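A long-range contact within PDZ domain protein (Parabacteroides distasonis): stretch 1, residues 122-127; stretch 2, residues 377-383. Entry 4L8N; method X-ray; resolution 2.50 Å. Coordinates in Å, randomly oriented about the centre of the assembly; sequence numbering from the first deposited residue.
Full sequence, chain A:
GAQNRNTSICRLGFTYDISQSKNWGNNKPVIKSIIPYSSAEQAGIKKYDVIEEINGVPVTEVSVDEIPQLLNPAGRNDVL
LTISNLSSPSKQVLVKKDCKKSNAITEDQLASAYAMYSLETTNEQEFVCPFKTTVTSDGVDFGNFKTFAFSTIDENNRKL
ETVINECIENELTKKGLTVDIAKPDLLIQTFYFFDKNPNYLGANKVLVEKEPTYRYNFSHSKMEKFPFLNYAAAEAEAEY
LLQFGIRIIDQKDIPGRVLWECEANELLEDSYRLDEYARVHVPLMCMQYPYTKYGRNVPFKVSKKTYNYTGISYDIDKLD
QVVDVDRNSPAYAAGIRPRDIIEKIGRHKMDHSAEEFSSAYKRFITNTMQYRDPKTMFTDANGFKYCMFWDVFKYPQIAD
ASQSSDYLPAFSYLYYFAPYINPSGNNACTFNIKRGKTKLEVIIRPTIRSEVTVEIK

Stretch 1 (122-127) TNEQEF
Stretch 2 (377-383) MFTDANG

Residues 123-127 of stretch 1 form an extended β-strand that continues later in the chain, with phi/psi running from -157/169 at Asn123 through -129/132 at Glu124, -138/153 at Gln125 and -124/151 at Glu126 to -155/155 at Phe127. Stretch 2 lies across it: the direction from CA of Asn123 to CA of Glu126 and that from CA of Phe378 to CA of Asn382 are 86° apart, so the two stretches run nearly at right angles. Phe378 (-143/161), Thr379 (-98/123) and Asp380 (-79/174) are extended; the chain then folds into a type I turn from Asp380 to Gly383, with Ala381 at -61/-34 and Asn382 at -84/14, closed by Gly383 N to Asp380 O at 3.0 Å. Gly383 has phi/psi 84/2, a positive phi that favours glycine. Register is set by Gln125 and Ala381, whose CA atoms are 4.4 Å apart.

One direct hydrogen bond and one water bridge join the stretches. In the direct bond, Ala381 N donates to Glu124 O at 2.8 Å with an N-H...O angle of 159°. The same carbonyl oxygen, Glu124 O, lies 3.2 Å from CB of Asp380 (chi1 p, 77°; chi2 -2°). The second backbone link runs through a water, which accepts from Glu126 N at 3.1 Å and donates to Thr379 O at 2.7 Å, bridging the two stretches where they do not bond directly.

Ala381 points its methyl group toward the strand and has the largest covered area in the contact. Its CB sits 3.7 Å from Glu124 CB, 3.9 Å from Gln125 N and 3.8 Å from Glu126 CD, so the small side chain fits close against backbone, the aliphatic CB of Glu124 and the carboxylate carbon of Glu126. Glu124 (chi1 m, chi2 t, chi3 -50°) brings OE1 to 3.2 Å from Asn382 ND2; Asn382 has chi1 p and chi2 95°. Glu126 (chi1 m, chi2 t, chi3 -12°) satisfies OE2 elsewhere in the structure.

Phe378 (chi1 p, chi2 -85°) also points toward the strand. Gln125 (chi1 m, chi2 t, chi3 68°) starts sideways, but its end comes nearer and places NE2 over one face of the ring, with CD 3.7 Å from Phe378 CD2. Gln125 NE2 donates to Asn123 OD1 at 2.9 Å and 171°, a nearly linear bond that ties the amide down beside the aromatic surface. Asn123 (chi1 p, chi2 79°) meets the ring obliquely, its CG 4.1 Å from Phe378 CZ. Thr379 (chi1 m) points away, contributing its carbonyl to the water bridge.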

# COMPACT_ATOMS: atom_id res chain seq x y z
N THR A 122 -23.14 -4.14 24.50
CA THR A 122 -23.40 -5.23 23.55
C THR A 122 -23.50 -4.77 22.11
O THR A 122 -24.57 -4.35 21.66
CB THR A 122 -24.70 -5.93 23.96
OG1 THR A 122 -24.65 -6.20 25.37
CG2 THR A 122 -24.98 -7.21 23.14
N ASN A 123 -22.40 -4.93 21.37
CA ASN A 123 -22.35 -4.54 19.96
C ASN A 123 -21.27 -5.29 19.20
O ASN A 123 -20.39 -5.92 19.80
CB ASN A 123 -22.16 -3.01 19.78
CG ASN A 123 -20.83 -2.46 20.26
OD1 ASN A 123 -19.79 -2.57 19.59
ND2 ASN A 123 -20.87 -1.78 21.39
N GLU A 124 -21.31 -5.16 17.87
CA GLU A 124 -20.34 -5.73 16.95
C GLU A 124 -19.86 -4.66 16.01
O GLU A 124 -20.66 -3.94 15.42
CB GLU A 124 -20.92 -6.90 16.15
CG GLU A 124 -21.27 -8.13 16.97
CD GLU A 124 -22.28 -8.98 16.24
OE1 GLU A 124 -23.30 -8.43 15.78
OE2 GLU A 124 -22.02 -10.20 16.10
N GLN A 125 -18.55 -4.57 15.84
CA GLN A 125 -17.95 -3.60 14.94
C GLN A 125 -16.80 -4.26 14.17
O GLN A 125 -16.23 -5.25 14.62
CB GLN A 125 -17.46 -2.38 15.72
CG GLN A 125 -18.57 -1.47 16.20
CD GLN A 125 -18.01 -0.36 17.04
OE1 GLN A 125 -17.30 0.52 16.54
NE2 GLN A 125 -18.30 -0.39 18.33
N GLU A 126 -16.52 -3.73 12.98
CA GLU A 126 -15.49 -4.16 12.05
C GLU A 126 -14.60 -3.00 11.75
O GLU A 126 -15.06 -1.85 11.77
CB GLU A 126 -16.11 -4.67 10.75
CG GLU A 126 -16.74 -6.05 10.79
CD GLU A 126 -17.75 -6.33 9.70
OE1 GLU A 126 -18.16 -5.38 8.99
OE2 GLU A 126 -18.18 -7.50 9.58
N PHE A 127 -13.34 -3.30 11.44
CA PHE A 127 -12.33 -2.33 11.02
C PHE A 127 -11.24 -3.05 10.19
O PHE A 127 -11.08 -4.27 10.28
CB PHE A 127 -11.72 -1.58 12.20
CG PHE A 127 -11.01 -2.41 13.23
CD1 PHE A 127 -11.70 -2.99 14.29
CD2 PHE A 127 -9.62 -2.52 13.21
CE1 PHE A 127 -11.02 -3.72 15.27
CE2 PHE A 127 -8.94 -3.24 14.20
CZ PHE A 127 -9.65 -3.84 15.22
N MSE A 377 -22.75 8.11 17.21
CA MSE A 377 -23.29 7.36 16.06
C MSE A 377 -22.22 6.58 15.30
O MSE A 377 -21.23 7.16 14.87
CB MSE A 377 -24.02 8.27 15.08
CG MSE A 377 -24.93 7.50 14.12
SE MSE A 377 -25.86 8.61 12.80
CE MSE A 377 -26.30 10.22 13.89
N PHE A 378 -22.44 5.26 15.14
CA PHE A 378 -21.54 4.38 14.42
C PHE A 378 -22.34 3.35 13.63
O PHE A 378 -23.52 3.11 13.92
CB PHE A 378 -20.55 3.70 15.39
CG PHE A 378 -21.12 2.71 16.38
CD1 PHE A 378 -21.64 3.15 17.60
CD2 PHE A 378 -21.12 1.35 16.12
CE1 PHE A 378 -22.16 2.24 18.53
CE2 PHE A 378 -21.65 0.44 17.04
CZ PHE A 378 -22.16 0.89 18.25
N THR A 379 -21.68 2.75 12.63
CA THR A 379 -22.25 1.68 11.83
C THR A 379 -21.73 0.38 12.42
O THR A 379 -20.52 0.21 12.54
CB THR A 379 -21.96 1.88 10.32
OG1 THR A 379 -22.43 3.17 9.91
CG2 THR A 379 -22.60 0.80 9.45
N ASP A 380 -22.63 -0.52 12.83
CA ASP A 380 -22.20 -1.79 13.41
C ASP A 380 -21.78 -2.80 12.31
O ASP A 380 -21.96 -2.53 11.12
CB ASP A 380 -23.26 -2.38 14.36
CG ASP A 380 -24.48 -3.07 13.75
OD1 ASP A 380 -24.58 -3.10 12.50
OD2 ASP A 380 -25.33 -3.55 14.52
N ALA A 381 -21.25 -3.96 12.73
CA ALA A 381 -20.74 -5.02 11.84
C ALA A 381 -21.82 -5.57 10.92
O ALA A 381 -21.51 -5.90 9.78
CB ALA A 381 -20.13 -6.14 12.66
N ASN A 382 -23.08 -5.63 11.38
CA ASN A 382 -24.17 -6.14 10.56
C ASN A 382 -24.77 -5.04 9.62
O ASN A 382 -25.80 -5.27 8.99
CB ASN A 382 -25.26 -6.84 11.39
CG ASN A 382 -25.66 -6.18 12.68
OD1 ASN A 382 -26.64 -5.42 12.74
ND2 ASN A 382 -24.95 -6.52 13.76
N GLY A 383 -24.06 -3.91 9.47
CA GLY A 383 -24.42 -2.83 8.56
C GLY A 383 -25.41 -1.78 9.02
O GLY A 383 -25.75 -0.90 8.23
O HOH W 1 -18.21 -1.17 12.59